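Local atomic coordinates of putative hemin ABC transport system, membrane protein (Burkholderia cenocepacia J2315, PDB entry 5B57), a protein that probably serves as the membrane-spanning permease subunit of an ABC importer that takes up heme. Residues A[122-135]-A[313-327]. Numbering follows the deposited sequence.
Sequences GAAMQALFRNPLAD and LVAPHCVRLACGPDQ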
ATOM      1  N   GLY A 122     -17.513   9.220  -3.684  1.00 23.22           N
ATOM      2  CA  GLY A 122     -16.563   8.116  -3.744  1.00 25.28           C
ATOM      3  C   GLY A 122     -15.705   8.173  -4.995  1.00 28.32           C
ATOM      4  O   GLY A 122     -14.474   8.015  -4.937  1.00 30.47           O
ATOM      5  N   ALA A 123     -16.355   8.391  -6.148  1.00 27.13           N
ATOM      6  CA  ALA A 123     -15.643   8.625  -7.397  1.00 25.64           C
ATOM      7  C   ALA A 123     -14.580   9.710  -7.235  1.00 25.30           C
ATOM      8  O   ALA A 123     -13.438   9.545  -7.687  1.00 23.76           O
ATOM      9  CB  ALA A 123     -16.641   8.989  -8.490  1.00 24.80           C
ATOM     10  N   ALA A 124     -14.926  10.813  -6.564  1.00 25.07           N
ATOM     11  CA  ALA A 124     -13.952  11.877  -6.367  1.00 26.01           C
ATOM     12  C   ALA A 124     -12.806  11.410  -5.483  1.00 26.09           C
ATOM     13  O   ALA A 124     -11.631  11.552  -5.846  1.00 26.23           O
ATOM     14  CB  ALA A 124     -14.620  13.117  -5.773  1.00 25.49           C
ATOM     15  N   MET A 125     -13.125  10.821  -4.328  1.00 25.49           N
ATOM     16  CA  MET A 125     -12.068  10.403  -3.406  1.00 24.06           C
ATOM     17  C   MET A 125     -11.180   9.324  -4.009  1.00 21.62           C
ATOM     18  O   MET A 125      -9.968   9.321  -3.775  1.00 19.80           O
ATOM     19  CB  MET A 125     -12.671   9.918  -2.105  1.00 26.95           C
ATOM     20  CG  MET A 125     -13.308  11.038  -1.322  1.00 30.59           C
ATOM     21  SD  MET A 125     -12.152  11.695  -0.129  1.00 32.47           S
ATOM     22  CE  MET A 125     -11.826  10.220   0.836  1.00 33.21           C
ATOM     23  N   GLN A 126     -11.755   8.399  -4.788  1.00 21.13           N
ATOM     24  CA  GLN A 126     -10.932   7.349  -5.387  1.00 19.59           C
ATOM     25  C   GLN A 126     -10.005   7.905  -6.458  1.00 19.37           C
ATOM     26  O   GLN A 126      -8.879   7.416  -6.635  1.00 18.32           O
ATOM     27  CB  GLN A 126     -11.824   6.266  -5.960  1.00 21.42           C
ATOM     28  CG  GLN A 126     -12.370   5.403  -4.869  1.00 23.09           C
ATOM     29  CD  GLN A 126     -13.740   4.860  -5.172  1.00 25.85           C
ATOM     30  OE1 GLN A 126     -13.957   4.203  -6.200  1.00 28.18           O
ATOM     31  NE2 GLN A 126     -14.679   5.113  -4.270  1.00 25.18           N
ATOM     32  N   ALA A 127     -10.454   8.927  -7.185  1.00 19.46           N
ATOM     33  CA  ALA A 127      -9.533   9.683  -8.028  1.00 18.40           C
ATOM     34  C   ALA A 127      -8.492  10.383  -7.172  1.00 17.23           C
ATOM     35  O   ALA A 127      -7.293  10.147  -7.315  1.00 17.49           O
ATOM     36  CB  ALA A 127     -10.289  10.691  -8.894  1.00 15.94           C
ATOM     37  N   LEU A 128      -8.944  11.209  -6.233  1.00 18.13           N
ATOM     38  CA  LEU A 128      -8.030  11.957  -5.377  1.00 17.30           C
ATOM     39  C   LEU A 128      -6.930  11.078  -4.777  1.00 15.38           C
ATOM     40  O   LEU A 128      -5.763  11.479  -4.744  1.00 15.38           O
ATOM     41  CB  LEU A 128      -8.824  12.648  -4.272  1.00 17.25           C
ATOM     42  CG  LEU A 128      -7.948  13.457  -3.331  1.00 17.31           C
ATOM     43  CD1 LEU A 128      -7.584  14.697  -4.046  1.00 17.38           C
ATOM     44  CD2 LEU A 128      -8.711  13.786  -2.096  1.00 18.69           C
ATOM     45  N   PHE A 129      -7.271   9.877  -4.307  1.00 15.49           N
ATOM     46  CA  PHE A 129      -6.264   8.994  -3.715  1.00 15.95           C
ATOM     47  C   PHE A 129      -5.646   8.050  -4.716  1.00 18.71           C
ATOM     48  O   PHE A 129      -4.818   7.224  -4.319  1.00 17.55           O
ATOM     49  CB  PHE A 129      -6.843   8.156  -2.573  1.00 14.67           C
ATOM     50  CG  PHE A 129      -7.091   8.939  -1.340  1.00 16.49           C
ATOM     51  CD1 PHE A 129      -6.092   9.105  -0.405  1.00 16.48           C
ATOM     52  CD2 PHE A 129      -8.311   9.543  -1.126  1.00 18.97           C
ATOM     53  CE1 PHE A 129      -6.303   9.846   0.735  1.00 15.28           C
ATOM     54  CE2 PHE A 129      -8.528  10.296   0.011  1.00 18.76           C
ATOM     55  CZ  PHE A 129      -7.511  10.442   0.945  1.00 16.92           C
ATOM     56  N   ARG A 130      -6.051   8.122  -5.986  1.00 22.14           N
ATOM     57  CA  ARG A 130      -5.495   7.242  -6.998  1.00 23.99           C
ATOM     58  C   ARG A 130      -5.610   5.801  -6.534  1.00 22.62           C
ATOM     59  O   ARG A 130      -4.674   5.007  -6.606  1.00 22.27           O
ATOM     60  CB  ARG A 130      -4.053   7.616  -7.292  1.00 27.12           C
ATOM     61  CG  ARG A 130      -3.914   8.535  -8.454  1.00 32.66           C
ATOM     62  CD  ARG A 130      -2.664   9.321  -8.323  1.00 36.61           C
ATOM     63  NE  ARG A 130      -2.724  10.108  -7.103  1.00 40.89           N
ATOM     64  CZ  ARG A 130      -1.834  10.000  -6.120  1.00 45.44           C
ATOM     65  NH1 ARG A 130      -0.818   9.135  -6.241  1.00 42.69           N
ATOM     66  NH2 ARG A 130      -1.956  10.758  -5.029  1.00 46.75           N
ATOM     67  N   ASN A 131      -6.755   5.478  -6.010  1.00 22.02           N
ATOM     68  CA  ASN A 131      -6.916   4.180  -5.409  1.00 21.74           C
ATOM     69  C   ASN A 131      -8.395   3.873  -5.294  1.00 22.55           C
ATOM     70  O   ASN A 131      -9.155   4.633  -4.664  1.00 21.44           O
ATOM     71  CB  ASN A 131      -6.252   4.147  -4.045  1.00 20.73           C
ATOM     72  CG  ASN A 131      -6.426   2.833  -3.359  1.00 22.68           C
ATOM     73  OD1 ASN A 131      -6.847   1.839  -3.957  1.00 24.26           O
ATOM     74  ND2 ASN A 131      -6.098   2.805  -2.093  1.00 23.75           N
ATOM     75  N   PRO A 132      -8.832   2.760  -5.878  1.00 23.31           N
ATOM     76  CA  PRO A 132     -10.261   2.412  -5.854  1.00 26.42           C
ATOM     77  C   PRO A 132     -10.818   2.092  -4.472  1.00 25.89           C
ATOM     78  O   PRO A 132     -12.031   1.989  -4.330  1.00 27.56           O
ATOM     79  CB  PRO A 132     -10.308   1.177  -6.752  1.00 27.74           C
ATOM     80  CG  PRO A 132      -8.943   0.585  -6.573  1.00 16.21           C
ATOM     81  CD  PRO A 132      -8.046   1.766  -6.610  1.00 15.20           C
ATOM     82  N   LEU A 133      -9.992   1.914  -3.452  1.00 25.59           N
ATOM     83  CA  LEU A 133     -10.460   1.612  -2.101  1.00 25.53           C
ATOM     84  C   LEU A 133     -10.641   2.835  -1.218  1.00 23.12           C
ATOM     85  O   LEU A 133     -10.962   2.672  -0.050  1.00 21.49           O
ATOM     86  CB  LEU A 133      -9.488   0.668  -1.383  1.00 27.32           C
ATOM     87  CG  LEU A 133      -9.515  -0.812  -1.708  1.00 28.39           C
ATOM     88  CD1 LEU A 133      -8.482  -1.483  -0.828  1.00 27.53           C
ATOM     89  CD2 LEU A 133     -10.907  -1.367  -1.461  1.00 27.82           C
ATOM     90  N   ALA A 134     -10.421   4.043  -1.702  1.00 24.79           N
ATOM     91  CA  ALA A 134     -10.737   5.184  -0.858  1.00 28.35           C
ATOM     92  C   ALA A 134     -12.256   5.297  -0.722  1.00 31.83           C
ATOM     93  O   ALA A 134     -12.967   5.390  -1.723  1.00 33.54           O
ATOM     94  CB  ALA A 134     -10.125   6.463  -1.429  1.00 29.03           C
ATOM     95  N   ASP A 135     -12.759   5.242   0.513  1.00 35.17           N
ATOM     96  CA  ASP A 135     -14.167   5.483   0.813  1.00 40.36           C
ATOM     97  C   ASP A 135     -14.378   6.937   1.231  1.00 40.65           C
ATOM     98  O   ASP A 135     -13.473   7.562   1.805  1.00 46.02           O
ATOM     99  CB  ASP A 135     -14.662   4.565   1.938  1.00 48.32           C
ATOM    100  CG  ASP A 135     -16.183   4.630   2.147  1.00 56.44           C
ATOM    101  OD1 ASP A 135     -16.655   5.540   2.866  1.00 59.47           O
ATOM    102  OD2 ASP A 135     -16.913   3.766   1.603  1.00 59.66           O
ATOM    103  N   LEU A 313     -18.084   2.816  -2.444  1.00 24.89           N
ATOM    104  CA  LEU A 313     -17.058   1.933  -2.991  1.00 23.24           C
ATOM    105  C   LEU A 313     -17.578   1.221  -4.235  1.00 23.50           C
ATOM    106  O   LEU A 313     -16.967   1.309  -5.302  1.00 25.37           O
ATOM    107  CB  LEU A 313     -16.623   0.918  -1.935  1.00 23.03           C
ATOM    108  CG  LEU A 313     -15.220   0.945  -1.318  1.00 24.74           C
ATOM    109  CD1 LEU A 313     -14.922   2.236  -0.589  1.00 24.49           C
ATOM    110  CD2 LEU A 313     -15.065  -0.206  -0.347  1.00 25.12           C
ATOM    111  N   VAL A 314     -18.737   0.567  -4.116  1.00 23.14           N
ATOM    112  CA  VAL A 314     -19.309  -0.236  -5.202  1.00 23.46           C
ATOM    113  C   VAL A 314     -19.630   0.619  -6.429  1.00 25.53           C
ATOM    114  O   VAL A 314     -19.220   0.308  -7.547  1.00 27.84           O
ATOM    115  CB  VAL A 314     -20.572  -0.973  -4.712  1.00 21.53           C
ATOM    116  CG1 VAL A 314     -21.303  -1.615  -5.891  1.00 19.80           C
ATOM    117  CG2 VAL A 314     -20.224  -1.996  -3.655  1.00 20.59           C
ATOM    118  N   ALA A 315     -20.428   1.658  -6.260  1.00 25.16           N
ATOM    119  CA  ALA A 315     -20.945   2.320  -7.450  1.00 25.12           C
ATOM    120  C   ALA A 315     -19.836   2.871  -8.335  1.00 26.12           C
ATOM    121  O   ALA A 315     -19.790   2.491  -9.513  1.00 28.54           O
ATOM    122  CB  ALA A 315     -21.981   3.373  -7.061  1.00 25.13           C
ATOM    123  N   PRO A 316     -18.889   3.687  -7.863  1.00 25.79           N
ATOM    124  CA  PRO A 316     -17.893   4.223  -8.807  1.00 27.03           C
ATOM    125  C   PRO A 316     -16.988   3.164  -9.380  1.00 30.67           C
ATOM    126  O   PRO A 316     -16.264   3.455 -10.344  1.00 33.46           O
ATOM    127  CB  PRO A 316     -17.105   5.235  -7.971  1.00 27.08           C
ATOM    128  CG  PRO A 316     -17.274   4.800  -6.619  1.00 27.47           C
ATOM    129  CD  PRO A 316     -18.587   4.089  -6.483  1.00 25.32           C
ATOM    130  N   HIS A 317     -17.018   1.945  -8.841  1.00 31.82           N
ATOM    131  CA  HIS A 317     -16.207   0.866  -9.383  1.00 32.28           C
ATOM    132  C   HIS A 317     -16.871   0.154 -10.549  1.00 33.25           C
ATOM    133  O   HIS A 317     -16.178  -0.279 -11.468  1.00 36.00           O
ATOM    134  CB  HIS A 317     -15.871  -0.159  -8.304  1.00 33.18           C
ATOM    135  CG  HIS A 317     -14.759  -1.082  -8.694  1.00 36.54           C
ATOM    136  ND1 HIS A 317     -13.428  -0.722  -8.620  1.00 36.48           N
ATOM    137  CD2 HIS A 317     -14.781  -2.334  -9.209  1.00 37.41           C
ATOM    138  CE1 HIS A 317     -12.679  -1.722  -9.046  1.00 35.91           C
ATOM    139  NE2 HIS A 317     -13.476  -2.710  -9.415  1.00 37.35           N
ATOM    140  N   CYS A 318     -18.185   0.021 -10.560  1.00 31.63           N
ATOM    141  CA  CYS A 318     -18.804  -0.609 -11.721  1.00 31.15           C
ATOM    142  C   CYS A 318     -18.854   0.357 -12.889  1.00 30.95           C
ATOM    143  O   CYS A 318     -18.599  -0.035 -14.037  1.00 32.56           O
ATOM    144  CB  CYS A 318     -20.203  -1.115 -11.373  1.00 31.98           C
ATOM    145  SG  CYS A 318     -20.280  -2.019  -9.812  1.00 33.54           S
ATOM    146  N   VAL A 319     -19.172   1.622 -12.614  1.00 28.48           N
ATOM    147  CA  VAL A 319     -19.236   2.600 -13.688  1.00 27.60           C
ATOM    148  C   VAL A 319     -17.884   2.709 -14.357  1.00 29.34           C
ATOM    149  O   VAL A 319     -17.788   2.865 -15.586  1.00 30.39           O
ATOM    150  CB  VAL A 319     -19.702   3.956 -13.148  1.00 26.07           C
ATOM    151  CG1 VAL A 319     -19.433   5.036 -14.189  1.00 25.72           C
ATOM    152  CG2 VAL A 319     -21.179   3.891 -12.695  1.00 21.51           C
ATOM    153  N   ARG A 320     -16.814   2.582 -13.564  1.00 29.04           N
ATOM    154  CA  ARG A 320     -15.459   2.624 -14.119  1.00 30.05           C
ATOM    155  C   ARG A 320     -15.203   1.449 -15.068  1.00 32.93           C
ATOM    156  O   ARG A 320     -14.781   1.643 -16.215  1.00 33.73           O
ATOM    157  CB  ARG A 320     -14.440   2.636 -12.987  1.00 28.37           C
ATOM    158  CG  ARG A 320     -13.918   4.001 -12.614  1.00 28.27           C
ATOM    159  CD  ARG A 320     -12.644   3.829 -11.809  1.00 28.16           C
ATOM    160  NE  ARG A 320     -12.885   2.963 -10.660  1.00 26.07           N
ATOM    161  CZ  ARG A 320     -13.099   3.415  -9.432  1.00 23.98           C
ATOM    162  NH1 ARG A 320     -13.092   4.721  -9.190  1.00 23.34           N
ATOM    163  NH2 ARG A 320     -13.301   2.563  -8.442  1.00 24.24           N
ATOM    164  N   LEU A 321     -15.448   0.218 -14.595  1.00 35.06           N
ATOM    165  CA  LEU A 321     -15.307  -0.978 -15.423  1.00 37.73           C
ATOM    166  C   LEU A 321     -16.189  -0.959 -16.667  1.00 39.89           C
ATOM    167  O   LEU A 321     -15.952  -1.752 -17.584  1.00 40.57           O
ATOM    168  CB  LEU A 321     -15.641  -2.217 -14.604  1.00 38.73           C
ATOM    169  CG  LEU A 321     -14.588  -2.483 -13.536  1.00 40.73           C
ATOM    170  CD1 LEU A 321     -15.163  -3.208 -12.299  1.00 39.13           C
ATOM    171  CD2 LEU A 321     -13.418  -3.262 -14.155  1.00 42.88           C
ATOM    172  N   ALA A 322     -17.216  -0.104 -16.716  1.00 39.79           N
ATOM    173  CA  ALA A 322     -18.024   0.032 -17.921  1.00 39.72           C
ATOM    174  C   ALA A 322     -17.563   1.165 -18.815  1.00 39.43           C
ATOM    175  O   ALA A 322     -17.817   1.121 -20.017  1.00 42.56           O
ATOM    176  CB  ALA A 322     -19.501   0.239 -17.568  1.00 39.10           C
ATOM    177  N   CYS A 323     -16.904   2.185 -18.282  1.00 36.98           N
ATOM    178  CA  CYS A 323     -16.621   3.352 -19.105  1.00 37.95           C
ATOM    179  C   CYS A 323     -15.216   3.911 -18.900  1.00 38.33           C
ATOM    180  O   CYS A 323     -14.893   4.961 -19.488  1.00 40.34           O
ATOM    181  CB  CYS A 323     -17.663   4.445 -18.838  1.00 38.77           C
ATOM    182  SG  CYS A 323     -19.376   3.843 -18.646  1.00 41.62           S
ATOM    183  N   GLY A 324     -14.371   3.257 -18.107  1.00 34.96           N
ATOM    184  CA  GLY A 324     -13.042   3.762 -17.852  1.00 34.15           C
ATOM    185  C   GLY A 324     -13.010   4.763 -16.716  1.00 31.55           C
ATOM    186  O   GLY A 324     -14.037   5.089 -16.113  1.00 22.34           O
ATOM    187  N   PRO A 325     -11.822   5.261 -16.376  1.00 28.27           N
ATOM    188  CA  PRO A 325     -11.715   6.155 -15.218  1.00 25.21           C
ATOM    189  C   PRO A 325     -12.048   7.607 -15.498  1.00 24.62           C
ATOM    190  O   PRO A 325     -12.026   8.394 -14.550  1.00 25.43           O
ATOM    191  CB  PRO A 325     -10.240   6.014 -14.804  1.00 24.41           C
ATOM    192  CG  PRO A 325      -9.524   5.625 -16.043  1.00 24.77           C
ATOM    193  CD  PRO A 325     -10.504   4.824 -16.871  1.00 26.64           C
ATOM    194  N   ASP A 326     -12.331   7.998 -16.743  1.00 26.33           N
ATOM    195  CA  ASP A 326     -12.552   9.410 -17.062  1.00 30.05           C
ATOM    196  C   ASP A 326     -13.506  10.066 -16.066  1.00 30.46           C
ATOM    197  O   ASP A 326     -14.692   9.716 -16.017  1.00 30.09           O
ATOM    198  CB  ASP A 326     -13.098   9.561 -18.489  1.00 33.91           C
ATOM    199  CG  ASP A 326     -13.259  11.045 -18.921  1.00 38.71           C
ATOM    200  OD1 ASP A 326     -13.321  11.963 -18.064  1.00 36.18           O
ATOM    201  OD2 ASP A 326     -13.327  11.301 -20.147  1.00 45.41           O
ATOM    202  N   GLN A 327     -13.006  11.026 -15.275  1.00 31.24           N
ATOM    203  CA  GLN A 327     -13.835  11.650 -14.248  1.00 31.33           C
ATOM    204  C   GLN A 327     -15.109  12.260 -14.830  1.00 32.55           C
ATOM    205  O   GLN A 327     -16.129  12.344 -14.147  1.00 30.75           O
ATOM    206  CB  GLN A 327     -13.022  12.711 -13.505  1.00 32.06           C
ATOM    207  CG  GLN A 327     -13.601  13.212 -12.180  1.00 33.17           C
ATOM    208  CD  GLN A 327     -13.819  12.117 -11.112  1.00 31.73           C
ATOM    209  OE1 GLN A 327     -13.360  10.974 -11.250  1.00 31.79           O
ATOM    210  NE2 GLN A 327     -14.527  12.478 -10.041  1.00 29.49           N
TER
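Ala-123 and Pro-316 mark the nearest backbone approach, their CA atoms 5.1 Å apart, where the end of helix 94-128 meets helix 311-323 in the all-helical permease fold of the FecCD family. The axes of 122-128 and 313-323 pass 9.1 Å from each other at a crossing angle of -74°. The first helix ends in a Schellman motif at Arg-130; an Asx turn from Asn-131 and a type I turn over 131-134 then fold the chain back along the second helix. That helix is kinked at Pro-316, whose CB packs on the Ala-123 methyl group while its CG meets the end of the Gln-126 amide between OE1 and NE2.

Gln-126 and Arg-320 form the polar centre of this buried contact. The arginine comes end-on, NH1 and NH2 both donating to Gln-126 OE1; the NH2-OE1 bond is the shorter, at 2.9 Å, and lies in the carbonyl plane, whereas NH1 is tilted from it. The amide and guanidinium planes stand 70° apart. Gln-126 NE2 bonds to Gly-312 O and weakly to Ala-134 O, which fixes the amide's rotation and ties the helix to the returning loop. Pro-132 CB packs near Arg-320 NH2 and the edge of the His-317 ring, itself set against Phe-371 of helix 360-378. At the start of 313-327, Leu-313 CD1 rests against Asp-135 CB, the carboxylate's OD1 being bonded to Gly-137 N.

With CG anti to the backbone N (chi1 -165°), Gln-327 turns its amide back to Ala-123, Ala-124 and Ala-127. The guanidinium of Arg-320 is steadied further within its own helix: Pro-316 O sits 3.3 Å above its plane, and NH2 donates almost straight to His-317 ND1 at 3.3 Å.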